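Local structure of transcriptional regulator URE2 (Saccharomyces cerevisiae, 1K0D) at residues Ala35-Glu40 / Leu212-Leu217; Val63-Asn66 / Pro72-Ile75; Ala89-Leu94 / Ala120-Gln125; Pro131-Ala136 / Asn223-Arg228; Ile229-Asn232 / Glu236-Glu239. The protein represses nitrogen-utilisation genes in yeast by holding phosphorylated GATA activators in the cytoplasm, and has glutathione peroxidase activity in its glutathione transferase-like region. One frame throughout, in Å; residues are numbered along the deposited sequence.

Interaction 1: residues Ala35-Glu40 / Leu212-Leu217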
# COMPACT_ATOMS: atom_id res chain seq x y z
N ALA B 35 -4.49 -10.54 11.43
CA ALA B 35 -4.76 -11.32 12.63
C ALA B 35 -3.72 -11.00 13.69
O ALA B 35 -4.05 -10.82 14.86
CB ALA B 35 -4.74 -12.82 12.30
N ILE B 36 -2.46 -10.90 13.28
CA ILE B 36 -1.38 -10.58 14.20
C ILE B 36 -1.59 -9.24 14.91
O ILE B 36 -1.48 -9.15 16.13
CB ILE B 36 -0.03 -10.56 13.46
CG1 ILE B 36 0.41 -12.00 13.15
CG2 ILE B 36 1.02 -9.84 14.30
CD1 ILE B 36 1.67 -12.10 12.35
N VAL B 37 -1.89 -8.19 14.15
CA VAL B 37 -2.09 -6.87 14.76
C VAL B 37 -3.35 -6.85 15.62
O VAL B 37 -3.39 -6.22 16.67
CB VAL B 37 -2.16 -5.77 13.69
CG1 VAL B 37 -2.49 -4.42 14.34
CG2 VAL B 37 -0.83 -5.70 12.96
N LEU B 38 -4.37 -7.54 15.14
CA LEU B 38 -5.64 -7.65 15.86
C LEU B 38 -5.33 -8.31 17.23
O LEU B 38 -5.81 -7.87 18.28
CB LEU B 38 -6.59 -8.53 15.04
CG LEU B 38 -8.05 -8.19 14.72
CD1 LEU B 38 -8.28 -6.69 14.56
CD2 LEU B 38 -8.43 -8.94 13.45
N SER B 39 -4.52 -9.36 17.20
CA SER B 39 -4.18 -10.07 18.41
C SER B 39 -3.27 -9.27 19.33
O SER B 39 -3.50 -9.21 20.54
CB SER B 39 -3.53 -11.42 18.07
OG SER B 39 -2.97 -12.00 19.23
N GLU B 40 -2.24 -8.64 18.77
CA GLU B 40 -1.31 -7.84 19.57
C GLU B 40 -2.00 -6.68 20.30
O GLU B 40 -1.62 -6.32 21.41
CB GLU B 40 -0.18 -7.29 18.69
CG GLU B 40 1.00 -8.25 18.48
CD GLU B 40 1.87 -8.43 19.74
OE1 GLU B 40 2.79 -9.29 19.71
OE2 GLU B 40 1.65 -7.73 20.74
N LEU B 212 8.87 -2.02 18.72
CA LEU B 212 8.10 -2.87 17.82
C LEU B 212 6.93 -2.05 17.29
O LEU B 212 6.23 -1.40 18.06
CB LEU B 212 7.56 -4.09 18.58
CG LEU B 212 6.91 -5.27 17.83
CD1 LEU B 212 6.18 -6.14 18.84
CD2 LEU B 212 5.93 -4.79 16.78
N THR B 213 6.72 -2.06 15.97
CA THR B 213 5.59 -1.33 15.39
C THR B 213 4.98 -2.21 14.31
O THR B 213 5.52 -3.29 14.01
CB THR B 213 6.00 0.00 14.72
OG1 THR B 213 6.91 -0.27 13.65
CG2 THR B 213 6.65 0.95 15.74
N ILE B 214 3.88 -1.76 13.72
CA ILE B 214 3.25 -2.53 12.66
C ILE B 214 4.19 -2.63 11.46
O ILE B 214 4.01 -3.48 10.59
CB ILE B 214 1.91 -1.90 12.20
CG1 ILE B 214 2.11 -0.41 11.88
CG2 ILE B 214 0.86 -2.11 13.28
CD1 ILE B 214 0.84 0.29 11.42
N ALA B 215 5.21 -1.77 11.41
CA ALA B 215 6.17 -1.79 10.32
C ALA B 215 6.97 -3.09 10.36
O ALA B 215 7.31 -3.65 9.32
CB ALA B 215 7.11 -0.60 10.41
N ASP B 216 7.27 -3.55 11.57
CA ASP B 216 8.03 -4.79 11.75
C ASP B 216 7.13 -5.99 11.55
O ASP B 216 7.46 -6.93 10.82
CB ASP B 216 8.63 -4.86 13.16
CG ASP B 216 9.51 -3.68 13.50
OD1 ASP B 216 10.63 -3.58 12.95
OD2 ASP B 216 9.07 -2.84 14.31
N LEU B 217 5.98 -5.97 12.21
CA LEU B 217 5.02 -7.08 12.15
C LEU B 217 4.49 -7.41 10.75
O LEU B 217 4.23 -8.57 10.44
CB LEU B 217 3.85 -6.80 13.09
CG LEU B 217 4.19 -6.76 14.59
CD1 LEU B 217 2.98 -6.29 15.40
CD2 LEU B 217 4.60 -8.16 15.06
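Three residues of one face of helix 29-40, Ile-36, Val-37 and Glu-40, meet Ile-214 and Leu-217, the first and last residues of the short helix 214-217, mostly methyl against methyl. Leu-217 covers the most ground: its CD2 reaches CG2 of Ile-36 at 4.0 Å, while its other branch turns to Glu-40. Beside this, CG2 of Val-37 meets CG2 of Ile-214, also at 4.0 Å. In Ile-214 the ethyl arm is pushed between the backbone N and the carbonyl carbon (chi1 52°), which puts the CG2 methyl beside its backbone N, where Val-37 comes up. Branched aliphatic residues suit this buried seam, since each offers separate methyls to separate neighbours.

The seam joins the two halves of the glutathione transferase fold, a helix of the thioredoxin-like N-terminal domain on one side and the all-helical C-terminal domain on the other. Leu-91 of helix 87-102 also packs on Val-37.

A mixed contact lies at the end of helix 29-40. CG of Glu-40 lies 4.2 Å from CD1 of Leu-217, the two side chains crossing at about a right angle, and the glutamate then bends at chi2 (-72°) to carry its carboxylate to a salt bridge with Arg-250.

Polar bonds organise the second segment internally. Thr-213 is the N-cap of its short helix, its OG1 accepting from Ala-215 N at 3.2 Å. In return, Asp-216 OD2 takes the N-H of Thr-213 at 3.0 Å with its anti lone pair, completing a capping box. The other oxygen, OD1 of Asp-216, accepts from Trp-243 NE1 and Leu-207 N.

Interaction 2: residues Val63-Asn66 / Pro72-Ile75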
# COMPACT_ATOMS: atom_id res chain seq x y z
N VAL B 63 -18.49 -8.69 -1.90
CA VAL B 63 -18.04 -7.64 -2.81
C VAL B 63 -18.41 -6.28 -2.24
O VAL B 63 -17.76 -5.27 -2.52
CB VAL B 63 -18.65 -7.80 -4.21
CG1 VAL B 63 -18.21 -6.66 -5.11
CG2 VAL B 63 -18.22 -9.13 -4.80
N SER B 64 -19.46 -6.25 -1.42
CA SER B 64 -19.93 -5.02 -0.79
C SER B 64 -19.00 -4.62 0.35
O SER B 64 -18.87 -3.44 0.67
CB SER B 64 -21.35 -5.22 -0.24
OG SER B 64 -22.25 -5.53 -1.29
N VAL B 65 -18.36 -5.61 0.96
CA VAL B 65 -17.42 -5.34 2.05
C VAL B 65 -16.10 -4.91 1.41
O VAL B 65 -15.49 -3.93 1.82
CB VAL B 65 -17.21 -6.60 2.92
CG1 VAL B 65 -16.16 -6.33 3.99
CG2 VAL B 65 -18.52 -7.00 3.57
N ASN B 66 -15.67 -5.66 0.40
CA ASN B 66 -14.43 -5.36 -0.31
C ASN B 66 -14.68 -5.38 -1.82
O ASN B 66 -14.76 -6.44 -2.43
CB ASN B 66 -13.36 -6.40 0.02
CG ASN B 66 -12.05 -6.11 -0.69
OD1 ASN B 66 -12.00 -5.26 -1.58
ND2 ASN B 66 -11.00 -6.81 -0.31
N PRO B 72 -7.32 -9.76 2.87
CA PRO B 72 -8.35 -9.65 3.90
C PRO B 72 -9.27 -8.44 3.79
O PRO B 72 -8.99 -7.48 3.06
CB PRO B 72 -7.53 -9.59 5.17
CG PRO B 72 -6.40 -8.67 4.73
CD PRO B 72 -6.03 -9.23 3.36
N ALA B 73 -10.36 -8.50 4.53
CA ALA B 73 -11.33 -7.42 4.62
C ALA B 73 -11.75 -7.52 6.08
O ALA B 73 -11.86 -8.63 6.62
CB ALA B 73 -12.52 -7.66 3.70
N LEU B 74 -11.95 -6.39 6.72
CA LEU B 74 -12.34 -6.38 8.12
C LEU B 74 -13.62 -5.60 8.35
O LEU B 74 -13.84 -4.56 7.74
CB LEU B 74 -11.23 -5.76 8.97
CG LEU B 74 -11.52 -5.77 10.47
CD1 LEU B 74 -11.31 -7.19 10.98
CD2 LEU B 74 -10.61 -4.79 11.20
N ILE B 75 -14.47 -6.11 9.23
CA ILE B 75 -15.68 -5.40 9.53
C ILE B 75 -15.58 -4.94 10.98
O ILE B 75 -15.43 -5.74 11.90
CB ILE B 75 -16.93 -6.28 9.33
CG1 ILE B 75 -17.03 -6.72 7.87
CG2 ILE B 75 -18.18 -5.49 9.70
CD1 ILE B 75 -18.33 -7.44 7.52
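Val-65 turns both methyls to the strand: CG1 lies between Ala-73 and Ile-75, CG2 on the end of Ile-75. CG1, anti to its backbone N (chi1 176°), lies 3.9 Å from CB of Ala-73 and 4.0 Å from CG1 of Ile-75. The second methyl of Val-65, CG2, meets CD1 of Ile-75 at 4.0 Å. The side chains of Val-65 and Ile-75 stand roughly at right angles, and although the CB of Ile-75 does not aim at the helix, the far end of its ethyl arm swings back to close on the valine. Ala-73 and Ile-75 alternate with Leu-74, which faces the other side of the sheet and packs on helix 87-102.

Asn-66 comes from the turn that follows the helix. Its CB rests 4.0 Å from CB of Ala-73, so the small alanine sits under both Val-65 and Asn-66; its single methyl lets the chain after the helix come close to the strand.

Pro-72 stands just before the strand with a cis peptide bond preceding it, the cis-proline characteristic of the thioredoxin fold. Its ring points away from 63-66 and touches the bound glutathione, Asn-30 and Ser-87.

The chemistry is therefore divided: the side chains that meet across the contact do so by buried apolar packing, while the amide of Asn-66 is spent on its own loop, OD1 accepting from Asn-68 N and ND2 giving a weak bond to Arg-70 O, next to the glutathione-binding residues Arg-70 and Val-71.

Interaction 3: residues Ala89-Leu94 / Ala120-Gln125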
# COMPACT_ATOMS: atom_id res chain seq x y z
N ALA B 89 -4.46 -0.70 4.99
CA ALA B 89 -5.45 0.23 5.53
C ALA B 89 -6.03 -0.33 6.82
O ALA B 89 -6.35 0.41 7.75
CB ALA B 89 -6.57 0.47 4.49
N ILE B 90 -6.17 -1.66 6.89
CA ILE B 90 -6.70 -2.28 8.09
C ILE B 90 -5.75 -2.01 9.28
O ILE B 90 -6.21 -1.66 10.37
CB ILE B 90 -6.90 -3.82 7.89
CG1 ILE B 90 -8.04 -4.06 6.89
CG2 ILE B 90 -7.26 -4.49 9.21
CD1 ILE B 90 -8.22 -5.51 6.50
N LEU B 91 -4.45 -2.16 9.06
CA LEU B 91 -3.47 -1.92 10.13
C LEU B 91 -3.52 -0.50 10.64
O LEU B 91 -3.52 -0.28 11.86
CB LEU B 91 -2.04 -2.24 9.66
CG LEU B 91 -1.71 -3.68 9.27
CD1 LEU B 91 -0.20 -3.90 9.35
CD2 LEU B 91 -2.45 -4.65 10.18
N LEU B 92 -3.56 0.47 9.73
CA LEU B 92 -3.63 1.86 10.14
C LEU B 92 -4.93 2.13 10.89
O LEU B 92 -4.96 2.91 11.83
CB LEU B 92 -3.50 2.80 8.93
CG LEU B 92 -2.11 2.87 8.29
CD1 LEU B 92 -2.10 3.94 7.21
CD2 LEU B 92 -1.04 3.19 9.36
N HIS B 93 -6.00 1.48 10.49
CA HIS B 93 -7.27 1.68 11.17
C HIS B 93 -7.16 1.16 12.61
O HIS B 93 -7.59 1.81 13.55
CB HIS B 93 -8.39 0.96 10.44
CG HIS B 93 -9.74 1.20 11.04
ND1 HIS B 93 -10.37 0.27 11.85
CD2 HIS B 93 -10.56 2.27 10.99
CE1 HIS B 93 -11.53 0.77 12.26
NE2 HIS B 93 -11.67 1.98 11.75
N LEU B 94 -6.56 -0.02 12.76
CA LEU B 94 -6.40 -0.62 14.08
C LEU B 94 -5.52 0.16 15.05
O LEU B 94 -5.92 0.40 16.19
CB LEU B 94 -5.88 -2.06 13.94
CG LEU B 94 -6.87 -2.99 13.24
CD1 LEU B 94 -6.30 -4.41 13.21
CD2 LEU B 94 -8.20 -2.97 13.97
N ALA B 120 6.23 4.51 5.65
CA ALA B 120 7.15 4.22 4.56
C ALA B 120 7.42 2.72 4.48
O ALA B 120 7.35 2.12 3.40
CB ALA B 120 8.46 4.98 4.75
N TRP B 121 7.73 2.10 5.62
CA TRP B 121 7.99 0.67 5.65
C TRP B 121 6.73 -0.13 5.35
O TRP B 121 6.79 -1.15 4.66
CB TRP B 121 8.55 0.25 7.01
CG TRP B 121 9.94 0.71 7.23
CD1 TRP B 121 10.35 1.71 8.05
CD2 TRP B 121 11.12 0.21 6.57
NE1 TRP B 121 11.72 1.88 7.94
CE2 TRP B 121 12.21 0.97 7.05
CE3 TRP B 121 11.35 -0.81 5.64
CZ2 TRP B 121 13.53 0.75 6.61
CZ3 TRP B 121 12.66 -1.03 5.20
CH2 TRP B 121 13.73 -0.25 5.69
N LEU B 122 5.60 0.35 5.85
CA LEU B 122 4.34 -0.34 5.62
C LEU B 122 3.98 -0.34 4.13
O LEU B 122 3.59 -1.37 3.58
CB LEU B 122 3.22 0.30 6.44
CG LEU B 122 1.84 -0.33 6.30
CD1 LEU B 122 1.87 -1.82 6.69
CD2 LEU B 122 0.87 0.44 7.16
N PHE B 123 4.11 0.82 3.48
CA PHE B 123 3.82 0.90 2.05
C PHE B 123 4.86 0.10 1.27
O PHE B 123 4.54 -0.54 0.27
CB PHE B 123 3.77 2.36 1.58
CG PHE B 123 2.40 2.99 1.67
CD1 PHE B 123 2.05 3.79 2.75
CD2 PHE B 123 1.45 2.75 0.68
CE1 PHE B 123 0.78 4.36 2.85
CE2 PHE B 123 0.17 3.31 0.76
CZ PHE B 123 -0.17 4.11 1.86
N PHE B 124 6.11 0.13 1.73
CA PHE B 124 7.18 -0.64 1.07
C PHE B 124 6.82 -2.14 1.12
O PHE B 124 6.93 -2.86 0.12
CB PHE B 124 8.51 -0.39 1.78
CG PHE B 124 9.67 -1.19 1.24
CD1 PHE B 124 9.97 -1.17 -0.12
CD2 PHE B 124 10.48 -1.92 2.09
CE1 PHE B 124 11.07 -1.86 -0.62
CE2 PHE B 124 11.59 -2.61 1.61
CZ PHE B 124 11.89 -2.59 0.24
N GLN B 125 6.37 -2.61 2.27
CA GLN B 125 5.99 -4.01 2.44
C GLN B 125 4.80 -4.42 1.57
O GLN B 125 4.88 -5.40 0.82
CB GLN B 125 5.67 -4.31 3.91
CG GLN B 125 5.50 -5.80 4.23
CD GLN B 125 4.14 -6.35 3.83
OE1 GLN B 125 4.04 -7.43 3.25
NE2 GLN B 125 3.08 -5.62 4.15
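Leu-122 is the residue through which 120-125 meets helix 87-102, fitting its branched end against Leu-91 and Leu-92. Before it come Ala-120 and Trp-121, which belong to other faces of helix 112-142. Ala-120 packs on Trp-85 of the second subunit, and the Trp-121 indole makes an edge-to-face contact with that same ring.

At Leu-122 the side chain stands with CG anti to the backbone N (chi1 180°), spreading its two methyls over successive residues of the opposing helix. CD1 meets CD1 of Leu-91 at 4.0 Å, the two side chains passing at a slant. CD2 touches CD2 of Leu-92 at 4.0 Å and lies equally far from the branch carbon CG of Leu-92, these two leucines sliding past each other in opposite directions. Leucine suits all three places, being long enough to bridge helices whose nearest CA atoms, those of Leu-91 and Leu-122, are 9.2 Å apart.

Phe-123 follows, its ring stacked on Phe-123 of the second subunit. Phe-124 turns to helix 148-176 and also meets Trp-85 of the second subunit edge-to-face.

The helix pair thus joins the N-terminal and C-terminal domains of the transferase fold beside the dimer interface. Across it the contact consists of aliphatic carbon alone, which implies that between these segments cohesion comes from shape and burial, with no directional bond.

Interaction 4: residues Pro131-Ala136 / Asn223-Arg228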
# COMPACT_ATOMS: atom_id res chain seq x y z
N PRO B 131 3.74 -7.96 -3.24
CA PRO B 131 3.41 -8.17 -4.65
C PRO B 131 4.47 -8.97 -5.41
O PRO B 131 4.14 -9.82 -6.23
CB PRO B 131 3.28 -6.74 -5.19
CG PRO B 131 2.80 -5.98 -3.98
CD PRO B 131 3.67 -6.54 -2.88
N MET B 132 5.73 -8.68 -5.12
CA MET B 132 6.84 -9.36 -5.77
C MET B 132 6.94 -10.83 -5.37
O MET B 132 7.21 -11.69 -6.21
CB MET B 132 8.15 -8.63 -5.47
CG MET B 132 8.21 -7.21 -6.01
SD MET B 132 8.03 -7.15 -7.82
CE MET B 132 6.32 -6.64 -7.99
N ILE B 133 6.74 -11.12 -4.09
CA ILE B 133 6.79 -12.50 -3.64
C ILE B 133 5.66 -13.22 -4.37
O ILE B 133 5.80 -14.36 -4.79
CB ILE B 133 6.58 -12.61 -2.13
CG1 ILE B 133 7.79 -12.02 -1.40
CG2 ILE B 133 6.35 -14.07 -1.73
CD1 ILE B 133 7.61 -11.93 0.11
N GLY B 134 4.54 -12.51 -4.53
CA GLY B 134 3.40 -13.07 -5.23
C GLY B 134 3.69 -13.39 -6.68
O GLY B 134 3.26 -14.42 -7.20
N GLN B 135 4.43 -12.52 -7.36
CA GLN B 135 4.73 -12.76 -8.76
C GLN B 135 5.74 -13.91 -8.91
O GLN B 135 5.65 -14.69 -9.85
CB GLN B 135 5.28 -11.50 -9.44
CG GLN B 135 4.36 -10.28 -9.35
CD GLN B 135 2.89 -10.63 -9.43
OE1 GLN B 135 2.15 -10.43 -8.47
NE2 GLN B 135 2.46 -11.15 -10.57
N ALA B 136 6.69 -14.01 -7.98
CA ALA B 136 7.69 -15.07 -8.04
C ALA B 136 7.01 -16.41 -7.83
O ALA B 136 7.27 -17.37 -8.55
CB ALA B 136 8.78 -14.86 -6.99
N ASN B 223 7.83 -13.51 5.63
CA ASN B 223 9.17 -14.03 5.87
C ASN B 223 9.13 -15.55 6.00
O ASN B 223 10.15 -16.22 5.90
CB ASN B 223 9.76 -13.43 7.15
CG ASN B 223 9.93 -11.92 7.07
OD1 ASN B 223 10.33 -11.38 6.04
ND2 ASN B 223 9.65 -11.24 8.18
N ASN B 224 7.93 -16.09 6.19
CA ASN B 224 7.74 -17.53 6.35
C ASN B 224 7.42 -18.24 5.04
O ASN B 224 7.46 -19.46 4.96
CB ASN B 224 6.60 -17.78 7.35
CG ASN B 224 6.82 -17.09 8.69
OD1 ASN B 224 5.90 -16.99 9.51
ND2 ASN B 224 8.04 -16.61 8.92
N VAL B 225 7.11 -17.46 4.01
CA VAL B 225 6.73 -18.00 2.70
C VAL B 225 7.85 -17.98 1.66
O VAL B 225 7.84 -18.78 0.72
CB VAL B 225 5.51 -17.20 2.14
CG1 VAL B 225 5.28 -17.50 0.67
CG2 VAL B 225 4.27 -17.56 2.95
N VAL B 226 8.82 -17.09 1.84
CA VAL B 226 9.90 -16.96 0.87
C VAL B 226 10.78 -18.18 0.63
O VAL B 226 11.50 -18.26 -0.37
CB VAL B 226 10.75 -15.71 1.19
CG1 VAL B 226 9.87 -14.46 1.11
CG2 VAL B 226 11.37 -15.82 2.59
N ASP B 227 10.71 -19.15 1.54
CA ASP B 227 11.48 -20.39 1.39
C ASP B 227 10.99 -21.10 0.12
O ASP B 227 11.76 -21.77 -0.58
CB ASP B 227 11.24 -21.29 2.59
CG ASP B 227 9.77 -21.63 2.77
OD1 ASP B 227 8.97 -20.71 3.06
OD2 ASP B 227 9.40 -22.81 2.60
N ARG B 228 9.70 -20.94 -0.18
CA ARG B 228 9.08 -21.55 -1.35
C ARG B 228 9.65 -21.06 -2.68
O ARG B 228 9.41 -21.67 -3.72
CB ARG B 228 7.57 -21.31 -1.35
CG ARG B 228 6.82 -21.93 -0.17
CD ARG B 228 5.38 -21.43 -0.15
NE ARG B 228 4.68 -21.75 1.09
CZ ARG B 228 3.53 -21.21 1.45
NH1 ARG B 228 2.94 -20.31 0.67
NH2 ARG B 228 2.96 -21.56 2.59
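Ile-133 pushes its side chain from helix 112-142 into the chain at Val-225 and Val-226, and the tight part of the contact is the end of its ethyl arm. There CD1 comes to 3.5 Å from CG1 of Val-226, a close approach for two methyls, and the same CG1 lies 4.1 Å from CG1 of Ile-133. The two side chains meet at a slant. With its CG1 anti to the carbonyl carbon and chi2 extended at 173°, the isoleucine reaches straight out from the helix, which brings the terminal methyl CD1 to the front of the side chain. Val-226 answers with the methyl beside its own backbone N.

Both segments belong to the helical C-terminal domain of the glutathione transferase fold. Helix 112-142 is kinked at Pro-131 and Met-132, immediately before Ile-133, and the partner segment leaves helix 220-223 and passes into a 3-10 turn at 226-228. Valine suits position 226, its short side chain filling the place between Ile-133, Tyr-162 and Ile-233.

The packing is looser at Val-225, where CG1 is 4.3 Å from CG2 of Ile-133, the other branch of the isoleucine. The other methyl of Val-225, CG2, lies 3.7 Å above the plane of the Arg-228 guanidinium, offset toward its rim. That arginine and Asp-227 are exposed and mark the solvent side, whereas Leu-137 of the same helix 112-142 packs on both Val-225 and Arg-228.

Interaction 5: residues Ile229-Asn232 / Glu236-Glu239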
# COMPACT_ATOMS: atom_id res chain seq x y z
N ILE B 229 10.40 -19.96 -2.65
CA ILE B 229 10.99 -19.46 -3.88
C ILE B 229 12.52 -19.56 -3.83
O ILE B 229 13.23 -18.84 -4.53
CB ILE B 229 10.56 -18.01 -4.18
CG1 ILE B 229 10.93 -17.09 -3.02
CG2 ILE B 229 9.06 -17.96 -4.44
CD1 ILE B 229 10.54 -15.64 -3.25
N GLY B 230 13.00 -20.46 -2.98
CA GLY B 230 14.43 -20.68 -2.86
C GLY B 230 15.22 -19.71 -2.00
O GLY B 230 16.45 -19.73 -2.02
N ILE B 231 14.53 -18.87 -1.23
CA ILE B 231 15.23 -17.91 -0.38
C ILE B 231 15.35 -18.42 1.05
O ILE B 231 14.36 -18.72 1.70
CB ILE B 231 14.52 -16.53 -0.39
CG1 ILE B 231 14.70 -15.88 -1.76
CG2 ILE B 231 15.09 -15.64 0.69
CD1 ILE B 231 13.95 -14.57 -1.93
N ASN B 232 16.58 -18.51 1.53
CA ASN B 232 16.86 -18.99 2.88
C ASN B 232 17.25 -17.78 3.73
O ASN B 232 18.39 -17.32 3.68
CB ASN B 232 18.01 -20.02 2.82
CG ASN B 232 18.36 -20.61 4.17
OD1 ASN B 232 19.16 -21.55 4.25
ND2 ASN B 232 17.79 -20.07 5.24
N GLU B 236 20.88 -16.27 4.27
CA GLU B 236 21.03 -15.12 3.39
C GLU B 236 20.86 -13.76 4.06
O GLU B 236 21.51 -12.79 3.65
CB GLU B 236 20.04 -15.23 2.23
CG GLU B 236 20.40 -16.28 1.21
CD GLU B 236 19.40 -16.33 0.07
OE1 GLU B 236 18.48 -17.18 0.11
OE2 GLU B 236 19.53 -15.51 -0.87
N PHE B 237 20.00 -13.66 5.06
CA PHE B 237 19.77 -12.38 5.74
C PHE B 237 19.73 -12.51 7.26
O PHE B 237 18.67 -12.42 7.88
CB PHE B 237 18.46 -11.76 5.22
CG PHE B 237 18.40 -11.63 3.72
CD1 PHE B 237 17.77 -12.60 2.95
CD2 PHE B 237 19.02 -10.56 3.08
CE1 PHE B 237 17.75 -12.51 1.55
CE2 PHE B 237 19.01 -10.46 1.68
CZ PHE B 237 18.37 -11.44 0.92
N PRO B 238 20.90 -12.69 7.89
CA PRO B 238 21.07 -12.83 9.34
C PRO B 238 20.23 -11.89 10.20
O PRO B 238 19.49 -12.33 11.07
CB PRO B 238 22.57 -12.60 9.52
CG PRO B 238 23.14 -13.19 8.28
CD PRO B 238 22.22 -12.63 7.22
N GLU B 239 20.37 -10.58 9.97
CA GLU B 239 19.61 -9.60 10.74
C GLU B 239 18.09 -9.82 10.63
O GLU B 239 17.37 -9.75 11.63
CB GLU B 239 19.96 -8.18 10.29
CG GLU B 239 21.33 -7.69 10.74
CD GLU B 239 21.44 -7.54 12.25
OE1 GLU B 239 20.55 -6.90 12.86
OE2 GLU B 239 22.41 -8.07 12.84
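The ring of Phe-237 is met at its edge, near the ring plane, by the CG2 methyl of Ile-231, 4.2 Å from CE1. Glu-166 of helix 148-176 also packs on the phenylalanine. The second flat group, the carboxylate of Glu-236, takes the backbone N-H of Asn-232 on the anti side of OE1, 20° out of the carboxylate plane, at 2.7 Å. Its other oxygen, OE2, forms a salt bridge with Arg-159; both oxygens are therefore engaged, and the arginine probably favours the charged form.

The glutamate reaches back along its own short helix to do this. CG is beside the backbone N and the chain beyond runs extended (chi2 -179°), carrying OE1 past the carbonyl of Asn-232, whose O is 3.0 Å from CB of Glu-236, to the N-H of the same residue. Glutamate has the length for it. On the way, OE1 also comes 3.8 Å from CG2 of Ile-231. The Ile-231 side chain crosses that of Glu-236 at about a right angle and packs on Val-158 and Arg-159.

In the opposite direction Glu-236 N donates to Asn-232 O at 2.8 Å. Asn-232 is thereby held at both its N-H and its carbonyl. The arrangement is a one-turn helix, 233-236, with Asn-232 at its N-cap, closed by that backbone bond; Phe-237 then serves as N-cap of helix 238-248 in the helical C-terminal domain.

How the interactions relate
From the N terminus, helix 29-40 supplies the first half of interaction 1, whose loop closes only at 212-217, 172 residues on. Inside that loop nest interaction 2, a short closure in the thioredoxin-like domain, and then interaction 3, which pairs helix 87-102 with helix 112-142 of the helical domain. Leu-38 touches both, through Leu-74 and Leu-94. Interaction 4 opens on the same helix 112-142 as interaction 3 but closes at 223-228, beyond 212-217, and so crosses interaction 1. Interaction 5 follows in series, a local closure in the C-terminal domain, adjoining interaction 4 by a probable hydrogen bond from Ile-231 N to Val-226 O. Interactions 1 and 3 join the two domains.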